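Local coordinates for ABC transporter binding protein AcbH (Actinoplanes, PDB 3OO8) that serves as the extracellular solute receptor of an ABC transporter and binds beta-D-galactopyranose with exclusive preference, at residues A[149-154]-A[257-262]; A[266-271]-A[277-282]. The protein carries 2 engineered substitutions. All blocks are in the same frame, centred on the assembly; numbering follows the deposited sequence.

Interaction 1: residues A[149-154]-A[257-262]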
loop_
_atom_site.group_PDB
_atom_site.type_symbol
_atom_site.label_atom_id
_atom_site.label_comp_id
_atom_site.label_asym_id
_atom_site.label_seq_id
_atom_site.Cartn_x
_atom_site.Cartn_y
_atom_site.Cartn_z
ATOM N N SER A 149 -9.750 -15.470 -19.256
ATOM C CA SER A 149 -10.663 -16.286 -20.062
ATOM C C SER A 149 -12.037 -15.638 -20.290
ATOM O O SER A 149 -12.645 -15.792 -21.369
ATOM C CB SER A 149 -10.793 -17.684 -19.446
ATOM O OG SER A 149 -11.547 -17.650 -18.241
ATOM N N VAL A 150 -12.536 -14.909 -19.288
ATOM C CA VAL A 150 -13.825 -14.238 -19.405
ATOM C C VAL A 150 -13.734 -13.047 -20.362
ATOM O O VAL A 150 -14.572 -12.868 -21.252
ATOM C CB VAL A 150 -14.357 -13.782 -18.024
ATOM C CG1 VAL A 150 -15.620 -12.906 -18.147
ATOM C CG2 VAL A 150 -14.558 -14.963 -17.078
ATOM N N PHE A 151 -12.709 -12.211 -20.180
ATOM C CA PHE A 151 -12.539 -11.091 -21.073
ATOM C C PHE A 151 -12.353 -11.595 -22.517
ATOM O O PHE A 151 -12.910 -11.022 -23.449
ATOM C CB PHE A 151 -11.323 -10.251 -20.623
ATOM C CG PHE A 151 -11.653 -9.181 -19.617
ATOM C CD1 PHE A 151 -12.369 -9.468 -18.471
ATOM C CD2 PHE A 151 -11.203 -7.872 -19.814
ATOM C CE1 PHE A 151 -12.687 -8.469 -17.558
ATOM C CE2 PHE A 151 -11.523 -6.849 -18.899
ATOM C CZ PHE A 151 -12.234 -7.154 -17.761
ATOM N N GLN A 152 -11.568 -12.653 -22.689
ATOM C CA GLN A 152 -11.360 -13.263 -24.014
ATOM C C GLN A 152 -12.670 -13.784 -24.629
ATOM O O GLN A 152 -12.970 -13.513 -25.790
ATOM C CB GLN A 152 -10.315 -14.388 -23.917
ATOM C CG GLN A 152 -8.885 -13.830 -23.762
ATOM C CD GLN A 152 -7.867 -14.812 -23.164
ATOM O OE1 GLN A 152 -8.166 -15.983 -22.917
ATOM N NE2 GLN A 152 -6.655 -14.321 -22.918
ATOM N N SER A 153 -13.461 -14.485 -23.830
ATOM C CA SER A 153 -14.703 -15.105 -24.305
ATOM C C SER A 153 -15.812 -14.094 -24.624
ATOM O O SER A 153 -16.543 -14.233 -25.625
ATOM C CB SER A 153 -15.189 -16.096 -23.248
ATOM O OG SER A 153 -16.307 -16.823 -23.708
ATOM N N LYS A 154 -15.952 -13.085 -23.761
ATOM C CA LYS A 154 -17.023 -12.105 -23.884
ATOM C C LYS A 154 -16.721 -10.859 -24.692
ATOM O O LYS A 154 -17.587 -9.981 -24.831
ATOM C CB LYS A 154 -17.519 -11.674 -22.509
ATOM C CG LYS A 154 -17.983 -12.806 -21.624
ATOM C CD LYS A 154 -18.935 -12.254 -20.562
ATOM C CE LYS A 154 -19.883 -13.318 -20.008
ATOM N NZ LYS A 154 -20.757 -13.961 -21.047
ATOM N N ALA A 257 -18.723 -12.285 -10.884
ATOM C CA ALA A 257 -18.433 -10.857 -11.032
ATOM C C ALA A 257 -17.347 -10.720 -12.104
ATOM O O ALA A 257 -16.526 -11.620 -12.257
ATOM C CB ALA A 257 -17.940 -10.277 -9.704
ATOM N N GLY A 258 -17.349 -9.596 -12.817
ATOM C CA GLY A 258 -16.375 -9.355 -13.878
ATOM C C GLY A 258 -15.018 -8.813 -13.437
ATOM O O GLY A 258 -14.001 -9.083 -14.092
ATOM N N MET A 259 -15.005 -8.054 -12.339
ATOM C CA MET A 259 -13.779 -7.395 -11.825
ATOM C C MET A 259 -13.823 -7.247 -10.299
ATOM O O MET A 259 -14.887 -7.348 -9.665
ATOM C CB MET A 259 -13.694 -5.972 -12.401
ATOM C CG MET A 259 -13.745 -5.894 -13.928
ATOM S SD MET A 259 -13.786 -4.209 -14.617
ATOM C CE MET A 259 -15.485 -3.680 -14.395
ATOM N N MET A 260 -12.671 -6.997 -9.692
ATOM C CA MET A 260 -12.650 -6.640 -8.278
ATOM C C MET A 260 -11.402 -5.794 -8.012
ATOM O O MET A 260 -10.298 -6.163 -8.435
ATOM C CB MET A 260 -12.608 -7.856 -7.375
ATOM C CG MET A 260 -12.520 -7.452 -5.905
ATOM S SD MET A 260 -12.779 -8.930 -4.889
ATOM C CE MET A 260 -12.626 -8.236 -3.240
ATOM N N PHE A 261 -11.584 -4.651 -7.360
ATOM C CA PHE A 261 -10.456 -3.743 -7.046
ATOM C C PHE A 261 -10.018 -3.979 -5.614
ATOM O O PHE A 261 -10.798 -3.786 -4.692
ATOM C CB PHE A 261 -10.889 -2.251 -7.223
ATOM C CG PHE A 261 -9.806 -1.250 -6.858
ATOM C CD1 PHE A 261 -8.753 -1.045 -7.734
ATOM C CD2 PHE A 261 -9.865 -0.532 -5.668
ATOM C CE1 PHE A 261 -7.766 -0.120 -7.445
ATOM C CE2 PHE A 261 -8.855 0.373 -5.355
ATOM C CZ PHE A 261 -7.824 0.572 -6.278
ATOM N N GLN A 262 -8.784 -4.438 -5.413
ATOM C CA GLN A 262 -8.241 -4.555 -4.055
ATOM C C GLN A 262 -6.732 -4.846 -4.141
ATOM O O GLN A 262 -6.147 -4.755 -5.227
ATOM C CB GLN A 262 -8.988 -5.617 -3.216
ATOM C CG GLN A 262 -9.528 -5.043 -1.930
ATOM C CD GLN A 262 -10.299 -6.025 -1.087
ATOM O OE1 GLN A 262 -11.531 -5.995 -1.074
ATOM N NE2 GLN A 262 -9.594 -6.874 -0.368
#
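Phe151 carries the helix side of this contact, and Gly258 and Met259 receive it on the strand side. The polar part is slight. The ring edge comes up to a backbone carbonyl, with Phe151 CE1 3.8 Å from Gly258 O. The oxygen lies near the ring plane, so it meets the electropositive C-H rim and not the pi face. No hydrogen bond joins the two segments.

The apolar part is one contact. Phe151 CZ lies 4.3 Å from Met259 CG, again at the rim of the ring. Phe151 CG is anti to the carbonyl carbon (chi1 -88°), which swings the ring off the helix and brings its far end to the strand.

The contact sits in the class 2 solute-binding protein fold. It joins the short helix 148-154, which directly follows strand 134-147, to strand 257-261, an antiparallel neighbour of that same strand. The chain turns a corner at Gly258.

Other side chains pack around the Phe151 ring. Tyr156 meets it edge-to-face, and the Tyr146 ring also touches it. Met172 of helix 162-174 packs against both Phe151 and Met259.

Interaction 2: residues A[266-271]-A[277-282]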
loop_
_atom_site.group_PDB
_atom_site.type_symbol
_atom_site.label_atom_id
_atom_site.label_comp_id
_atom_site.label_asym_id
_atom_site.label_seq_id
_atom_site.Cartn_x
_atom_site.Cartn_y
_atom_site.Cartn_z
ATOM N N GLN A 266 -4.410 -9.876 -1.334
ATOM C CA GLN A 266 -5.756 -10.252 -0.897
ATOM C C GLN A 266 -6.399 -11.060 -2.009
ATOM O O GLN A 266 -6.540 -12.302 -1.897
ATOM C CB GLN A 266 -6.570 -9.001 -0.553
ATOM C CG GLN A 266 -5.923 -8.195 0.582
ATOM C CD GLN A 266 -5.919 -6.709 0.325
ATOM O OE1 GLN A 266 -6.823 -6.140 -0.288
ATOM N NE2 GLN A 266 -4.883 -6.072 0.829
ATOM N N VAL A 267 -6.733 -10.401 -3.120
ATOM C CA VAL A 267 -7.476 -11.075 -4.185
ATOM C C VAL A 267 -6.700 -12.262 -4.762
ATOM O O VAL A 267 -7.247 -13.367 -4.863
ATOM C CB VAL A 267 -7.912 -10.099 -5.342
ATOM C CG1 VAL A 267 -8.663 -10.882 -6.456
ATOM C CG2 VAL A 267 -8.792 -8.966 -4.783
ATOM N N ALA A 268 -5.457 -12.052 -5.189
ATOM C CA ALA A 268 -4.701 -13.130 -5.835
ATOM C C ALA A 268 -4.404 -14.248 -4.831
ATOM O O ALA A 268 -4.455 -15.440 -5.182
ATOM C CB ALA A 268 -3.410 -12.604 -6.450
ATOM N N ALA A 269 -4.108 -13.867 -3.589
ATOM C CA ALA A 269 -3.820 -14.842 -2.539
ATOM C C ALA A 269 -5.028 -15.734 -2.303
ATOM O O ALA A 269 -4.871 -16.901 -1.924
ATOM C CB ALA A 269 -3.407 -14.150 -1.245
ATOM N N ASN A 270 -6.220 -15.193 -2.521
ATOM C CA ASN A 270 -7.462 -15.934 -2.228
ATOM C C ASN A 270 -7.791 -16.975 -3.280
ATOM O O ASN A 270 -8.555 -17.915 -3.005
ATOM C CB ASN A 270 -8.652 -14.985 -2.089
ATOM C CG ASN A 270 -9.787 -15.581 -1.259
ATOM O OD1 ASN A 270 -10.871 -15.872 -1.777
ATOM N ND2 ASN A 270 -9.527 -15.790 0.022
ATOM N N TYR A 271 -7.254 -16.787 -4.486
ATOM C CA TYR A 271 -7.543 -17.705 -5.597
ATOM C C TYR A 271 -6.952 -19.087 -5.311
ATOM O O TYR A 271 -5.899 -19.224 -4.680
ATOM C CB TYR A 271 -6.971 -17.186 -6.923
ATOM C CG TYR A 271 -7.957 -16.455 -7.804
ATOM C CD1 TYR A 271 -8.794 -15.465 -7.290
ATOM C CD2 TYR A 271 -8.057 -16.762 -9.150
ATOM C CE1 TYR A 271 -9.721 -14.816 -8.094
ATOM C CE2 TYR A 271 -8.962 -16.108 -9.969
ATOM C CZ TYR A 271 -9.774 -15.128 -9.448
ATOM O OH TYR A 271 -10.672 -14.478 -10.249
ATOM N N PRO A 277 -3.822 -19.162 -12.673
ATOM C CA PRO A 277 -3.353 -18.892 -14.028
ATOM C C PRO A 277 -4.267 -17.976 -14.857
ATOM O O PRO A 277 -3.794 -17.317 -15.775
ATOM C CB PRO A 277 -3.338 -20.294 -14.650
ATOM C CG PRO A 277 -2.970 -21.159 -13.501
ATOM C CD PRO A 277 -3.798 -20.610 -12.365
ATOM N N ASP A 278 -5.558 -17.932 -14.547
ATOM C CA ASP A 278 -6.505 -17.119 -15.302
ATOM C C ASP A 278 -6.598 -15.688 -14.750
ATOM O O ASP A 278 -7.248 -14.838 -15.337
ATOM C CB ASP A 278 -7.889 -17.801 -15.250
ATOM C CG ASP A 278 -8.855 -17.342 -16.356
ATOM O OD1 ASP A 278 -8.409 -16.957 -17.459
ATOM O OD2 ASP A 278 -10.091 -17.397 -16.128
ATOM N N LEU A 279 -5.960 -15.431 -13.622
ATOM C CA LEU A 279 -6.074 -14.115 -12.986
ATOM C C LEU A 279 -5.110 -13.090 -13.603
ATOM O O LEU A 279 -3.939 -13.401 -13.833
ATOM C CB LEU A 279 -5.785 -14.257 -11.487
ATOM C CG LEU A 279 -6.052 -12.988 -10.664
ATOM C CD1 LEU A 279 -7.504 -12.583 -10.787
ATOM C CD2 LEU A 279 -5.701 -13.250 -9.225
ATOM N N ASP A 280 -5.611 -11.891 -13.897
ATOM C CA ASP A 280 -4.763 -10.802 -14.365
ATOM C C ASP A 280 -5.309 -9.532 -13.718
ATOM O O ASP A 280 -6.282 -9.561 -12.930
ATOM C CB ASP A 280 -4.839 -10.707 -15.900
ATOM C CG ASP A 280 -3.608 -10.085 -16.539
ATOM O OD1 ASP A 280 -2.856 -9.334 -15.894
ATOM O OD2 ASP A 280 -3.391 -10.353 -17.749
ATOM N N PHE A 281 -4.680 -8.405 -14.020
ATOM C CA PHE A 281 -5.211 -7.141 -13.509
ATOM C C PHE A 281 -4.874 -6.003 -14.421
ATOM O O PHE A 281 -4.043 -6.138 -15.329
ATOM C CB PHE A 281 -4.690 -6.805 -12.105
ATOM C CG PHE A 281 -3.192 -6.566 -12.027
ATOM C CD1 PHE A 281 -2.670 -5.301 -12.266
ATOM C CD2 PHE A 281 -2.334 -7.585 -11.597
ATOM C CE1 PHE A 281 -1.301 -5.052 -12.153
ATOM C CE2 PHE A 281 -0.972 -7.346 -11.470
ATOM C CZ PHE A 281 -0.445 -6.100 -11.747
ATOM N N PHE A 282 -5.612 -4.913 -14.250
ATOM C CA PHE A 282 -5.255 -3.652 -14.894
ATOM C C PHE A 282 -5.281 -2.545 -13.853
ATOM O O PHE A 282 -5.949 -2.667 -12.835
ATOM C CB PHE A 282 -6.113 -3.342 -16.139
ATOM C CG PHE A 282 -7.621 -3.298 -15.886
ATOM C CD1 PHE A 282 -8.204 -2.137 -15.382
ATOM C CD2 PHE A 282 -8.428 -4.387 -16.164
ATOM C CE1 PHE A 282 -9.547 -2.052 -15.160
ATOM C CE2 PHE A 282 -9.786 -4.311 -15.924
ATOM C CZ PHE A 282 -10.350 -3.134 -15.425
#
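Leu279 CG stands anti to the backbone N (chi1 -172°), and this carries CG toward segment 266-271, where CD2 meets Ala268 and both methyls lie over the Tyr271 ring. Tyr271 has a chi1 of -98°, away from the staggered values, which turns a ring face to them.

The leucine lies over one face of the ring. Its CD2 sits 4.1 Å above the ring plane of Tyr271, over the centre. CD1 of Leu279 is on the same side but shifted toward the hydroxyl end, 3.7 Å from Tyr271 CZ. It makes a CH-pi contact, 28° off the ring normal. Leu279 CB lies above the CD2-CE2 side of the same face.

Leu279 CD2 also reaches the helix backbone. It is 3.5 Å from Ala268 CA and 3.7 Å from Ala268 CB, a close fit beside a small residue.

The Tyr271 hydroxyl is hydrogen-bonded to Asn147 ND2, which ties the ring to strand 134-147. A valine in place of Tyr271 would probably leave the Leu279 methyls without their aromatic floor and Asn147 without this partner.

The helix is weakly bonded here, and a five-residue connection leads on to segment 277-282. Gln266, which binds beta-D-galactose though none is bound here, lies on the same helix; its OE1 is held by Gln262 NE2 and Gly263 N. The arrangement is a helix-on-strand packing beside the sugar site of a class 2 solute-binding protein.

The two contacts come in series along the chain: interaction 1 closes before interaction 2 opens. Strand 257-261 of the first is followed directly by helix 264-270 of the second. Their centres are about 11 Å apart. Both reach the same mixed sheet, where strands 257-261 and 279-282 each pair antiparallel with strand 134-147. They also touch directly. Ser149 OG and Asp278 OD2 are 2.6 Å apart, a probable hydrogen bond, and Met259 SD packs 3.7 Å from Phe282 CZ. Interaction 2 includes Gln266, so the same sheet carries one contact away from the galactose-binding residues and one that holds such a residue.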